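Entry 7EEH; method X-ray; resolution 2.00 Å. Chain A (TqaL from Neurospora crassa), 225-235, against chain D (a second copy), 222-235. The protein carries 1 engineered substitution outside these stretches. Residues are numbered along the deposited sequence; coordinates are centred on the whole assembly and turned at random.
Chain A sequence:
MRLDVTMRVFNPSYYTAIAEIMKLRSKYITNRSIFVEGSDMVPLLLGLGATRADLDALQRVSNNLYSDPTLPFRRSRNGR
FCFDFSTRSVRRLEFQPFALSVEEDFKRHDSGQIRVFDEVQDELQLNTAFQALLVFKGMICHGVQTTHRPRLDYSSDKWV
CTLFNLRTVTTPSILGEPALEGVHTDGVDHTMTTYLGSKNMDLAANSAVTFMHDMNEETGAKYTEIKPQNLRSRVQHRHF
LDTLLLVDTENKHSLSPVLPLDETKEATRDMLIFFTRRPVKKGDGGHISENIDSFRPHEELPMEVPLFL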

# COMPACT_ATOMS: atom_id res chain seq x y z
N GLU A 225 35.34 4.49 -29.03
CA GLU A 225 36.17 3.48 -28.37
C GLU A 225 35.44 2.64 -27.33
O GLU A 225 36.00 1.64 -26.89
CB GLU A 225 37.39 4.15 -27.72
N ILE A 226 34.22 3.01 -26.92
CA ILE A 226 33.56 2.26 -25.86
C ILE A 226 33.17 0.89 -26.38
O ILE A 226 32.69 0.75 -27.52
CB ILE A 226 32.35 3.03 -25.29
CG1 ILE A 226 31.45 3.56 -26.39
CG2 ILE A 226 32.81 4.17 -24.38
CD1 ILE A 226 30.27 4.35 -25.85
N LYS A 227 33.40 -0.15 -25.56
CA LYS A 227 33.15 -1.54 -25.93
C LYS A 227 31.76 -1.95 -25.47
O LYS A 227 31.40 -1.70 -24.31
CB LYS A 227 34.17 -2.46 -25.31
CG LYS A 227 35.61 -2.08 -25.59
CD LYS A 227 36.52 -2.60 -24.47
CE LYS A 227 37.46 -1.53 -23.96
NZ LYS A 227 38.14 -0.85 -25.09
N PRO A 228 30.96 -2.59 -26.33
CA PRO A 228 29.62 -3.04 -25.90
C PRO A 228 29.65 -4.03 -24.76
O PRO A 228 28.71 -4.07 -23.96
CB PRO A 228 29.03 -3.66 -27.17
CG PRO A 228 29.83 -3.08 -28.29
CD PRO A 228 31.22 -2.90 -27.75
N GLN A 229 30.71 -4.84 -24.66
CA GLN A 229 30.78 -5.83 -23.59
C GLN A 229 30.88 -5.19 -22.22
O GLN A 229 30.64 -5.87 -21.21
CB GLN A 229 31.97 -6.76 -23.83
CG GLN A 229 31.91 -7.48 -25.16
CD GLN A 229 32.79 -6.81 -26.20
OE1 GLN A 229 32.34 -5.92 -26.93
NE2 GLN A 229 34.05 -7.24 -26.28
N ASN A 230 31.21 -3.91 -22.14
CA ASN A 230 31.37 -3.21 -20.87
C ASN A 230 30.27 -2.19 -20.59
O ASN A 230 30.36 -1.47 -19.60
CB ASN A 230 32.74 -2.52 -20.83
CG ASN A 230 33.88 -3.50 -21.02
OD1 ASN A 230 34.82 -3.24 -21.78
ND2 ASN A 230 33.80 -4.64 -20.35
N LEU A 231 29.24 -2.12 -21.44
CA LEU A 231 28.14 -1.18 -21.25
C LEU A 231 27.04 -1.86 -20.46
O LEU A 231 26.51 -2.90 -20.89
CB LEU A 231 27.61 -0.67 -22.59
CG LEU A 231 26.55 0.44 -22.54
CD1 LEU A 231 27.07 1.66 -21.80
CD2 LEU A 231 26.11 0.83 -23.96
N ARG A 232 26.70 -1.30 -19.30
CA ARG A 232 25.62 -1.85 -18.49
C ARG A 232 24.27 -1.37 -19.00
O ARG A 232 23.42 -2.17 -19.42
CB ARG A 232 25.81 -1.48 -17.03
CG ARG A 232 27.08 -2.04 -16.42
CD ARG A 232 27.19 -1.67 -14.95
NE ARG A 232 28.09 -2.57 -14.24
CZ ARG A 232 28.77 -2.25 -13.14
NH1 ARG A 232 28.66 -1.03 -12.63
NH2 ARG A 232 29.57 -3.14 -12.57
N SER A 233 24.06 -0.06 -18.99
CA SER A 233 22.78 0.49 -19.42
C SER A 233 22.99 1.90 -19.93
O SER A 233 24.08 2.48 -19.86
CB SER A 233 21.76 0.48 -18.28
OG SER A 233 22.00 1.59 -17.43
N ARG A 234 21.89 2.46 -20.42
CA ARG A 234 21.86 3.71 -21.16
C ARG A 234 20.61 4.44 -20.71
O ARG A 234 19.52 3.86 -20.71
CB ARG A 234 21.84 3.41 -22.66
CG ARG A 234 21.95 4.58 -23.59
CD ARG A 234 20.95 4.46 -24.74
NE ARG A 234 19.59 4.78 -24.30
CZ ARG A 234 18.69 5.42 -25.04
NH1 ARG A 234 18.99 5.83 -26.27
NH2 ARG A 234 17.47 5.66 -24.54
N VAL A 235 20.76 5.68 -20.28
CA VAL A 235 19.64 6.45 -19.76
C VAL A 235 19.64 7.82 -20.42
O VAL A 235 20.69 8.33 -20.84
CB VAL A 235 19.71 6.57 -18.23
CG1 VAL A 235 20.95 7.31 -17.81
CG2 VAL A 235 18.54 7.31 -17.76
N LYS D 222 26.60 -10.68 -34.56
CA LYS D 222 27.05 -11.28 -33.32
C LYS D 222 27.77 -10.21 -32.50
O LYS D 222 27.90 -9.06 -32.91
CB LYS D 222 27.93 -12.50 -33.60
CG LYS D 222 27.36 -13.44 -34.67
CD LYS D 222 26.60 -14.63 -34.06
CE LYS D 222 27.55 -15.60 -33.37
NZ LYS D 222 28.11 -16.59 -34.34
N TYR D 223 28.25 -10.60 -31.32
CA TYR D 223 28.79 -9.60 -30.38
C TYR D 223 30.05 -8.94 -30.91
O TYR D 223 30.41 -7.85 -30.46
CB TYR D 223 29.02 -10.25 -29.02
CG TYR D 223 27.84 -11.10 -28.66
CD1 TYR D 223 26.55 -10.65 -28.89
CD2 TYR D 223 28.01 -12.38 -28.13
CE1 TYR D 223 25.46 -11.42 -28.61
CE2 TYR D 223 26.92 -13.16 -27.83
CZ TYR D 223 25.64 -12.67 -28.07
OH TYR D 223 24.54 -13.44 -27.80
N THR D 224 30.71 -9.57 -31.87
CA THR D 224 31.86 -9.01 -32.57
C THR D 224 31.52 -7.77 -33.39
O THR D 224 32.44 -7.14 -33.92
CB THR D 224 32.48 -10.05 -33.50
OG1 THR D 224 33.72 -9.58 -34.01
CG2 THR D 224 31.54 -10.32 -34.67
N GLU D 225 30.25 -7.43 -33.55
CA GLU D 225 29.93 -6.26 -34.35
C GLU D 225 28.74 -5.46 -33.85
O GLU D 225 28.31 -4.53 -34.54
CB GLU D 225 29.72 -6.65 -35.83
CG GLU D 225 28.98 -7.96 -36.05
CD GLU D 225 28.91 -8.37 -37.52
OE1 GLU D 225 29.48 -7.64 -38.36
OE2 GLU D 225 28.30 -9.42 -37.83
N ILE D 226 28.20 -5.77 -32.67
CA ILE D 226 27.14 -4.92 -32.14
C ILE D 226 27.72 -3.56 -31.79
O ILE D 226 28.83 -3.46 -31.25
CB ILE D 226 26.44 -5.58 -30.93
CG1 ILE D 226 27.27 -5.45 -29.65
CG2 ILE D 226 26.13 -7.04 -31.20
CD1 ILE D 226 26.56 -5.98 -28.43
N LYS D 227 27.01 -2.51 -32.17
CA LYS D 227 27.46 -1.15 -31.91
C LYS D 227 26.95 -0.69 -30.55
O LYS D 227 25.78 -0.92 -30.21
CB LYS D 227 26.97 -0.20 -32.99
CG LYS D 227 27.55 -0.47 -34.38
CD LYS D 227 26.66 -1.40 -35.21
CE LYS D 227 25.50 -0.66 -35.87
NZ LYS D 227 24.89 -1.44 -36.98
N PRO D 228 27.80 -0.04 -29.75
CA PRO D 228 27.33 0.48 -28.46
C PRO D 228 26.29 1.56 -28.60
O PRO D 228 25.50 1.77 -27.68
CB PRO D 228 28.61 1.02 -27.80
CG PRO D 228 29.74 0.55 -28.67
CD PRO D 228 29.18 0.36 -30.04
N GLN D 229 26.26 2.25 -29.75
CA GLN D 229 25.26 3.29 -29.95
C GLN D 229 23.85 2.72 -29.95
O GLN D 229 22.89 3.46 -29.68
CB GLN D 229 25.53 4.03 -31.27
N ASN D 230 23.70 1.42 -30.21
CA ASN D 230 22.40 0.79 -30.37
C ASN D 230 22.05 -0.15 -29.23
O ASN D 230 21.06 -0.88 -29.34
CB ASN D 230 22.36 0.03 -31.69
CG ASN D 230 22.66 0.93 -32.87
OD1 ASN D 230 23.49 0.60 -33.71
ND2 ASN D 230 21.99 2.08 -32.93
N LEU D 231 22.81 -0.14 -28.15
CA LEU D 231 22.55 -1.03 -27.02
C LEU D 231 21.71 -0.29 -26.00
O LEU D 231 22.12 0.74 -25.47
CB LEU D 231 23.87 -1.50 -26.42
CG LEU D 231 23.73 -2.58 -25.34
CD1 LEU D 231 23.07 -3.84 -25.91
CD2 LEU D 231 25.10 -2.89 -24.74
N ARG D 232 20.52 -0.82 -25.73
CA ARG D 232 19.65 -0.19 -24.74
C ARG D 232 20.00 -0.64 -23.33
O ARG D 232 20.33 0.19 -22.46
CB ARG D 232 18.19 -0.50 -25.05
CG ARG D 232 17.67 0.19 -26.29
CD ARG D 232 16.18 -0.03 -26.45
NE ARG D 232 15.64 0.84 -27.48
CZ ARG D 232 14.55 0.58 -28.19
NH1 ARG D 232 13.89 -0.55 -27.99
NH2 ARG D 232 14.14 1.44 -29.12
N SER D 233 19.95 -1.95 -23.08
CA SER D 233 20.29 -2.49 -21.77
C SER D 233 20.90 -3.87 -21.94
O SER D 233 20.95 -4.44 -23.04
CB SER D 233 19.07 -2.58 -20.86
OG SER D 233 18.00 -3.23 -21.50
N ARG D 234 21.38 -4.41 -20.82
CA ARG D 234 21.76 -5.80 -20.73
C ARG D 234 21.31 -6.31 -19.36
O ARG D 234 21.37 -5.59 -18.36
CB ARG D 234 23.26 -6.01 -20.95
CG ARG D 234 24.13 -5.82 -19.72
CD ARG D 234 25.32 -6.77 -19.71
NE ARG D 234 26.40 -6.25 -18.87
CZ ARG D 234 27.49 -5.66 -19.33
NH1 ARG D 234 27.68 -5.51 -20.64
NH2 ARG D 234 28.41 -5.21 -18.48
N VAL D 235 20.77 -7.53 -19.35
CA VAL D 235 20.34 -8.18 -18.13
C VAL D 235 20.94 -9.57 -18.14
O VAL D 235 21.36 -10.09 -19.18
CB VAL D 235 18.81 -8.24 -17.97
CG1 VAL D 235 18.22 -6.84 -17.93
CG2 VAL D 235 18.19 -9.05 -19.10

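When two copies of one protein meet through the same segment, each bump must find its hollow in its own twin, and the paired stretches of TqaL illustrate the principle. At one end, the two prolines meet almost ring to ring, with Pro A228 CG 3.7 Å from Pro D228 CG. Each ring also enters the notch formed by the partner's isoleucine: Pro A228 CG lies 3.1 Å from Ile D226 O, and Pro D228 CG 3.2 Å from Ile A226 O. The isoleucine side chains line these notches, Ile D226 CG1 approaching Pro A228 CB at 3.5 Å and Ile A226 CG1 approaching Pro D228 CB at 4.1 Å. Proline suits the place because it is compact and rigid, a blunt apolar knob that loses little freedom on being covered.

The leucines repeat the exchange. Leu A231 CD2 and Leu D231 CD2 touch at 3.9 Å; Leu A231 CD2 also lies 3.9 Å from Pro D228 O, and Leu D231 CD2 3.9 Å from Pro A228 O. Both side chains adopt the same t, p rotamer.

Farther along, the strands cross at 134° between their directions and come closest in CA spacing at Ser A233 and Ser D233, 4.5 Å apart; both serine side chains are small and point sideways. Arg D234 N donates a weak hydrogen bond to Arg A232 O at 3.3 Å.

Symmetry fails at Arg A234 and Arg D234. Arg D234, with chi1 p, brings its guanidinium over the backbone of chain A, where NH1 gives a weak hydrogen bond to Gln A229 O at 3.0 Å and one face of the group lies against Leu A231 O and Arg A232 CA. Arg A234 takes chi1 t instead, its CB 3.9 Å from Leu D231 O, a buried carbonyl left without a polar partner. Altogether 683 Å² is buried, counting both sides.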